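Local coordinates for heavy metal cation tricomponent efflux pump ZneA(CzcA-like) (Cupriavidus metallidurans, PDB 4K0J), which probably exports zinc and related heavy-metal cations across the inner membrane as a proton-driven pump of the resistance-nodulation-cell division (RND) family, at residues Leu149-Phe157 with Ala174-Gln182; Ile361-Leu370 with Phe394-Met405. One frame throughout, in Å; residues are numbered along the deposited sequence.

Contact 1 of 2, residues Leu149-Phe157 with Ala174-Gln182; sequences LRELSELQF and ANFGGLTTQ
With CG trans to the backbone N (chi1 172°) and a bend at chi2, Gln156 carries its amide from helix 149-164 across to Asn175, whose CG is likewise trans. NE2 of Gln156 gives OD1 of Asn175 a nearly straight hydrogen bond of 3.2 Å, in the plane of the glutamine amide but arriving above that of the asparagine, the planes almost perpendicular. Both remaining amide atoms are bonded: Gln156 OE1 to Tyr140 and Asn175 ND2 to Asp598. The edge of the Phe157 ring meets Asn175 ND2, and its CZ touches Thr180 CG2 at 3.5 Å. A turn earlier, Ser153 OG is placed to accept the N-H of Leu179 and to donate to Leu149 O, both distances modelled very short and so doubtful in detail; nearby the Leu149 side chain rests on Gly178 CA. At the far end, Arg150 NE donates to Thr181 OG1 (3.2 Å) in the guanidinium plane; the same hydroxyl donates weakly to Glu154 OE2, while the other carboxylate oxygen, OE1, accepts from Trp158 NE1. Strand 170-177 runs antiparallel to the preceding helix, and the chain then turns across the helix at Gly178-Gln182, in the first beta-alpha-beta portion of a ferredoxin-like periplasmic subdomain of an RND pump.

Contact 2 of 2, residues Ile361-Leu370 with Phe394-Met405; sequences IVAVTIPLSL and FGIIVDGAIVVM
The 361-370 and 394-405 backbones run antiparallel, with CA atoms 6.5 Å apart at Val362-Ala401 and again at Thr365-Val398, and the first is interrupted at Val364, the first residue to leave helical geometry after helix 356-363. They belong to two consecutive predicted membrane-spanning segments of the RND transmembrane bundle, and no hydrogen bond joins them: the contact is apolar. At one end Ile366 sends CG2, placed trans to the backbone N, over one face of the Phe394 ring, a CH-pi contact 3.8 Å from the centroid and 15° off the normal. Leu370 comes to the same ring obliquely, with CD2 3.5 Å from Phe394 CE2, while its other methyl reaches Ile397 CD1. The second branch of Ile366 goes elsewhere: CG1 lies against Val398 CG1, so this one side chain bridges ring and valine. Toward the Met405 end, Val362 CG2 is shared by Ala401 CB and Ile402 CG2. The hydroxyls bond within their own segment: Ser369 OG to Thr365 O, which also takes the Ser369 backbone N-H, and Thr365 OG1 weakly across the break to Val362 O. Helices 323-353 and 463-479 pack around the pair through Leu349, Met342 and Ala475, and Ile402 also touches Met963 and Thr964 of helix 958-970. At the other end Met405, folded by successive bends at chi2 and chi3, sets its CE methyl 3.7 Å from Ile361 CD1, the two side chains crossing at about a right angle.

Contact 1 closes before contact 2 opens along the chain, and the two lie on opposite sides of the chain's centre, their centres 59 Å apart and their nearest atoms about 38 Å. They share no sheet or helix. Contact 1 belongs to an alpha/beta subdomain of the periplasmic part, whose sheet includes strands 135-143, 170-177 and 280-287; contact 2 lies in the predicted membrane-spanning bundle. Between them the chain runs through strand 316-319 of that same sheet and then the long helix 323-353, whose later part is predicted to span the membrane and which packs against contact 2. Any coupling of periplasmic motion to the bundle would therefore have to act at a distance, as is usual for RND pumps.

Contact 1 of 2, residues Leu149-Phe157 with Ala174-Gln182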
# COMPACT_ATOMS: atom_id res chain seq x y z
N LEU C 149 22.80 9.26 39.23
CA LEU C 149 22.58 8.60 37.95
C LEU C 149 21.34 7.69 37.88
O LEU C 149 20.76 7.51 36.82
CB LEU C 149 23.83 7.82 37.53
CG LEU C 149 23.89 7.43 36.06
CD1 LEU C 149 23.86 8.67 35.19
CD2 LEU C 149 25.12 6.59 35.77
N ARG C 150 20.94 7.12 39.01
CA ARG C 150 19.74 6.30 39.04
C ARG C 150 18.51 7.20 38.89
O ARG C 150 17.60 6.90 38.10
CB ARG C 150 19.66 5.45 40.32
CG ARG C 150 18.43 4.54 40.41
CD ARG C 150 17.30 5.16 41.24
NE ARG C 150 16.09 4.33 41.27
CZ ARG C 150 15.03 4.57 42.04
NH1 ARG C 150 15.03 5.63 42.85
NH2 ARG C 150 13.97 3.77 42.01
N GLU C 151 18.48 8.30 39.63
CA GLU C 151 17.39 9.27 39.54
C GLU C 151 17.28 9.85 38.13
O GLU C 151 16.19 9.98 37.58
CB GLU C 151 17.55 10.39 40.56
CG GLU C 151 17.34 9.93 42.00
CD GLU C 151 17.05 11.08 42.94
OE1 GLU C 151 15.97 11.08 43.57
OE2 GLU C 151 17.90 11.99 43.07
N LEU C 152 18.43 10.18 37.55
CA LEU C 152 18.47 10.66 36.17
C LEU C 152 18.02 9.58 35.20
O LEU C 152 17.46 9.87 34.15
CB LEU C 152 19.87 11.14 35.81
CG LEU C 152 20.34 12.32 36.65
CD1 LEU C 152 21.60 12.93 36.05
CD2 LEU C 152 19.23 13.36 36.75
N SER C 153 18.26 8.32 35.56
CA SER C 153 17.84 7.21 34.71
C SER C 153 16.33 7.09 34.70
O SER C 153 15.74 6.93 33.64
CB SER C 153 18.48 5.90 35.16
OG SER C 153 19.89 5.96 35.05
N GLU C 154 15.71 7.16 35.87
CA GLU C 154 14.26 7.07 35.95
C GLU C 154 13.61 8.29 35.30
O GLU C 154 12.55 8.18 34.68
CB GLU C 154 13.78 6.92 37.39
CG GLU C 154 14.35 5.70 38.10
CD GLU C 154 13.97 4.40 37.42
OE1 GLU C 154 12.77 4.05 37.45
OE2 GLU C 154 14.87 3.73 36.86
N LEU C 155 14.24 9.45 35.46
CA LEU C 155 13.74 10.67 34.83
C LEU C 155 13.75 10.48 33.33
O LEU C 155 12.79 10.81 32.64
CB LEU C 155 14.61 11.87 35.19
CG LEU C 155 14.40 12.42 36.60
CD1 LEU C 155 15.41 13.52 36.88
CD2 LEU C 155 12.99 12.93 36.77
N GLN C 156 14.85 9.92 32.83
CA GLN C 156 14.96 9.64 31.41
C GLN C 156 13.82 8.74 30.99
O GLN C 156 13.03 9.09 30.12
CB GLN C 156 16.30 8.96 31.13
CG GLN C 156 16.48 8.45 29.71
CD GLN C 156 16.98 9.51 28.76
OE1 GLN C 156 16.46 10.62 28.71
NE2 GLN C 156 18.01 9.17 27.99
N PHE C 157 13.74 7.59 31.65
CA PHE C 157 12.84 6.52 31.23
C PHE C 157 11.37 6.89 31.27
O PHE C 157 10.61 6.51 30.38
CB PHE C 157 13.05 5.28 32.10
CG PHE C 157 14.42 4.68 31.98
CD1 PHE C 157 15.15 4.81 30.82
CD2 PHE C 157 14.97 3.99 33.04
CE1 PHE C 157 16.41 4.26 30.71
CE2 PHE C 157 16.23 3.45 32.94
CZ PHE C 157 16.95 3.58 31.77
N ALA C 174 16.51 6.72 21.47
CA ALA C 174 17.47 5.71 21.90
C ALA C 174 18.23 6.11 23.16
O ALA C 174 18.98 7.09 23.15
CB ALA C 174 18.44 5.40 20.77
N ASN C 175 18.05 5.36 24.24
CA ASN C 175 18.78 5.64 25.47
C ASN C 175 20.16 4.99 25.48
O ASN C 175 20.35 3.93 24.91
CB ASN C 175 17.99 5.18 26.69
CG ASN C 175 18.80 5.25 27.97
OD1 ASN C 175 19.41 6.28 28.27
ND2 ASN C 175 18.83 4.16 28.73
N PHE C 176 21.11 5.64 26.15
CA PHE C 176 22.43 5.05 26.38
C PHE C 176 22.98 5.57 27.70
O PHE C 176 23.17 6.77 27.87
CB PHE C 176 23.37 5.37 25.23
CG PHE C 176 24.63 4.53 25.20
CD1 PHE C 176 25.04 3.92 24.03
CD2 PHE C 176 25.43 4.38 26.32
CE1 PHE C 176 26.19 3.16 23.98
CE2 PHE C 176 26.58 3.63 26.29
CZ PHE C 176 26.96 3.02 25.11
N GLY C 177 23.26 4.66 28.62
CA GLY C 177 23.85 5.02 29.90
C GLY C 177 22.85 4.97 31.03
O GLY C 177 21.73 4.49 30.86
N GLY C 178 23.25 5.46 32.19
CA GLY C 178 22.36 5.44 33.33
C GLY C 178 22.15 4.04 33.87
O GLY C 178 22.94 3.14 33.59
N LEU C 179 21.10 3.84 34.65
CA LEU C 179 20.89 2.57 35.34
C LEU C 179 19.43 2.19 35.42
O LEU C 179 18.65 2.85 36.10
CB LEU C 179 21.44 2.66 36.76
CG LEU C 179 22.88 3.13 36.97
CD1 LEU C 179 23.03 3.70 38.37
CD2 LEU C 179 23.86 1.99 36.74
N THR C 180 19.05 1.11 34.73
CA THR C 180 17.72 0.56 34.90
C THR C 180 17.65 -0.09 36.28
O THR C 180 18.61 -0.70 36.73
CB THR C 180 17.37 -0.46 33.81
OG1 THR C 180 18.28 -1.56 33.89
CG2 THR C 180 17.49 0.17 32.44
N THR C 181 16.52 0.07 36.96
CA THR C 181 16.39 -0.37 38.34
C THR C 181 15.56 -1.64 38.45
O THR C 181 14.46 -1.72 37.90
CB THR C 181 15.74 0.74 39.22
OG1 THR C 181 16.54 1.92 39.18
CG2 THR C 181 15.59 0.27 40.66
N GLN C 182 16.08 -2.63 39.16
CA GLN C 182 15.35 -3.88 39.35
C GLN C 182 15.33 -4.31 40.81
O GLN C 182 16.12 -3.81 41.61
CB GLN C 182 15.90 -4.99 38.45
CG GLN C 182 17.38 -5.25 38.58
CD GLN C 182 17.89 -6.18 37.50
OE1 GLN C 182 18.94 -6.81 37.64
NE2 GLN C 182 17.14 -6.27 36.40

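Contact 2 of 2, residues Ile361-Leu370 with Phe394-Met405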
# COMPACT_ATOMS: atom_id res chain seq x y z
N ILE C 361 16.02 46.17 -14.98
CA ILE C 361 14.95 45.49 -15.72
C ILE C 361 15.41 44.15 -16.30
O ILE C 361 14.59 43.28 -16.59
CB ILE C 361 14.33 46.37 -16.83
CG1 ILE C 361 15.30 46.55 -18.00
CG2 ILE C 361 13.87 47.72 -16.27
CD1 ILE C 361 14.79 47.51 -19.05
N VAL C 362 16.72 43.98 -16.47
CA VAL C 362 17.24 42.70 -16.94
C VAL C 362 17.69 41.84 -15.76
O VAL C 362 17.86 40.63 -15.89
CB VAL C 362 18.40 42.88 -17.94
CG1 VAL C 362 19.68 43.23 -17.22
CG2 VAL C 362 18.58 41.61 -18.77
N ALA C 363 17.86 42.48 -14.60
CA ALA C 363 18.22 41.75 -13.39
C ALA C 363 17.00 41.06 -12.80
O ALA C 363 17.09 39.95 -12.29
CB ALA C 363 18.84 42.69 -12.36
N VAL C 364 15.85 41.72 -12.89
CA VAL C 364 14.62 41.19 -12.31
C VAL C 364 14.11 39.94 -13.02
O VAL C 364 12.96 39.55 -12.83
CB VAL C 364 13.49 42.24 -12.30
CG1 VAL C 364 13.85 43.38 -11.36
CG2 VAL C 364 13.23 42.74 -13.70
N THR C 365 14.95 39.33 -13.83
CA THR C 365 14.64 38.02 -14.39
C THR C 365 14.98 36.95 -13.35
O THR C 365 14.26 35.96 -13.20
CB THR C 365 15.44 37.76 -15.68
OG1 THR C 365 15.07 38.73 -16.67
CG2 THR C 365 15.16 36.37 -16.22
N ILE C 366 16.08 37.18 -12.63
CA ILE C 366 16.53 36.26 -11.58
C ILE C 366 15.48 36.00 -10.49
O ILE C 366 15.17 34.84 -10.22
CB ILE C 366 17.87 36.73 -10.95
CG1 ILE C 366 18.97 36.79 -12.00
CG2 ILE C 366 18.26 35.82 -9.80
CD1 ILE C 366 20.23 37.47 -11.54
N PRO C 367 14.92 37.06 -9.88
CA PRO C 367 13.90 36.76 -8.86
C PRO C 367 12.61 36.24 -9.49
O PRO C 367 11.90 35.45 -8.87
CB PRO C 367 13.66 38.11 -8.20
CG PRO C 367 13.99 39.11 -9.25
CD PRO C 367 15.15 38.51 -10.00
N LEU C 368 12.31 36.69 -10.70
CA LEU C 368 11.11 36.25 -11.40
C LEU C 368 11.16 34.76 -11.69
O LEU C 368 10.23 34.03 -11.37
CB LEU C 368 10.92 37.04 -12.70
CG LEU C 368 9.89 38.17 -12.69
CD1 LEU C 368 10.08 39.07 -11.48
CD2 LEU C 368 9.97 38.97 -13.97
N SER C 369 12.26 34.32 -12.29
CA SER C 369 12.43 32.91 -12.62
C SER C 369 12.44 32.03 -11.37
O SER C 369 11.84 30.95 -11.36
CB SER C 369 13.73 32.70 -13.41
OG SER C 369 13.70 33.43 -14.62
N LEU C 370 13.10 32.50 -10.33
CA LEU C 370 13.16 31.78 -9.06
C LEU C 370 11.76 31.53 -8.50
O LEU C 370 11.43 30.41 -8.12
CB LEU C 370 14.02 32.54 -8.05
CG LEU C 370 15.51 32.17 -7.99
CD1 LEU C 370 16.09 31.93 -9.38
CD2 LEU C 370 16.30 33.24 -7.25
N PHE C 394 22.89 31.82 -11.48
CA PHE C 394 22.23 33.12 -11.62
C PHE C 394 22.64 33.85 -12.90
O PHE C 394 21.80 34.18 -13.73
CB PHE C 394 22.48 34.02 -10.40
CG PHE C 394 21.56 33.74 -9.25
CD1 PHE C 394 21.80 34.30 -8.01
CD2 PHE C 394 20.46 32.92 -9.41
CE1 PHE C 394 20.96 34.05 -6.95
CE2 PHE C 394 19.62 32.66 -8.35
CZ PHE C 394 19.86 33.23 -7.12
N GLY C 395 23.94 34.11 -13.05
CA GLY C 395 24.46 34.74 -14.24
C GLY C 395 24.37 33.86 -15.47
O GLY C 395 24.82 34.26 -16.55
N ILE C 396 23.80 32.67 -15.32
CA ILE C 396 23.58 31.78 -16.46
C ILE C 396 22.10 31.79 -16.82
O ILE C 396 21.69 31.26 -17.85
CB ILE C 396 24.03 30.34 -16.15
CG1 ILE C 396 24.53 29.64 -17.41
CG2 ILE C 396 22.91 29.55 -15.49
CD1 ILE C 396 25.04 28.24 -17.17
N ILE C 397 21.30 32.40 -15.95
CA ILE C 397 19.86 32.53 -16.16
C ILE C 397 19.55 33.74 -17.05
O ILE C 397 18.68 33.68 -17.91
CB ILE C 397 19.11 32.71 -14.83
CG1 ILE C 397 19.58 31.69 -13.79
CG2 ILE C 397 17.60 32.61 -15.03
CD1 ILE C 397 18.89 31.82 -12.46
N VAL C 398 20.28 34.82 -16.82
CA VAL C 398 20.02 36.09 -17.49
C VAL C 398 20.60 36.15 -18.90
O VAL C 398 20.28 37.06 -19.66
CB VAL C 398 20.57 37.26 -16.68
CG1 VAL C 398 19.92 37.29 -15.31
CG2 VAL C 398 22.08 37.15 -16.55
N ASP C 399 21.46 35.19 -19.24
CA ASP C 399 22.07 35.15 -20.56
C ASP C 399 21.02 35.02 -21.66
O ASP C 399 21.28 35.36 -22.81
CB ASP C 399 23.08 34.02 -20.65
CG ASP C 399 24.33 34.29 -19.83
OD1 ASP C 399 24.30 35.27 -19.05
OD2 ASP C 399 25.32 33.55 -19.97
N GLY C 400 19.85 34.53 -21.29
CA GLY C 400 18.74 34.49 -22.22
C GLY C 400 18.18 35.89 -22.41
O GLY C 400 17.56 36.18 -23.43
N ALA C 401 18.41 36.75 -21.43
CA ALA C 401 17.83 38.09 -21.44
C ALA C 401 18.82 39.19 -21.82
O ALA C 401 18.45 40.12 -22.52
CB ALA C 401 17.20 38.40 -20.08
N ILE C 402 20.06 39.08 -21.36
CA ILE C 402 21.02 40.16 -21.55
C ILE C 402 21.48 40.31 -23.00
O ILE C 402 21.95 41.38 -23.40
CB ILE C 402 22.25 40.03 -20.62
CG1 ILE C 402 23.14 38.87 -21.06
CG2 ILE C 402 21.81 39.87 -19.18
CD1 ILE C 402 24.35 38.68 -20.17
N VAL C 403 21.36 39.25 -23.79
CA VAL C 403 21.72 39.31 -25.20
C VAL C 403 20.74 40.18 -25.97
O VAL C 403 21.12 40.90 -26.89
CB VAL C 403 21.76 37.91 -25.84
CG1 VAL C 403 23.00 37.15 -25.38
CG2 VAL C 403 20.50 37.14 -25.50
N VAL C 404 19.47 40.11 -25.57
CA VAL C 404 18.42 40.92 -26.15
C VAL C 404 18.67 42.39 -25.85
O VAL C 404 18.70 43.23 -26.75
CB VAL C 404 17.05 40.52 -25.58
CG1 VAL C 404 15.94 41.28 -26.28
CG2 VAL C 404 16.84 39.01 -25.72
N MET C 405 18.86 42.67 -24.57
CA MET C 405 19.16 44.02 -24.10
C MET C 405 20.40 44.60 -24.78
O MET C 405 20.44 45.78 -25.11
CB MET C 405 19.35 44.02 -22.58
CG MET C 405 19.79 45.35 -22.01
SD MET C 405 18.61 46.66 -22.36
CE MET C 405 17.18 46.08 -21.46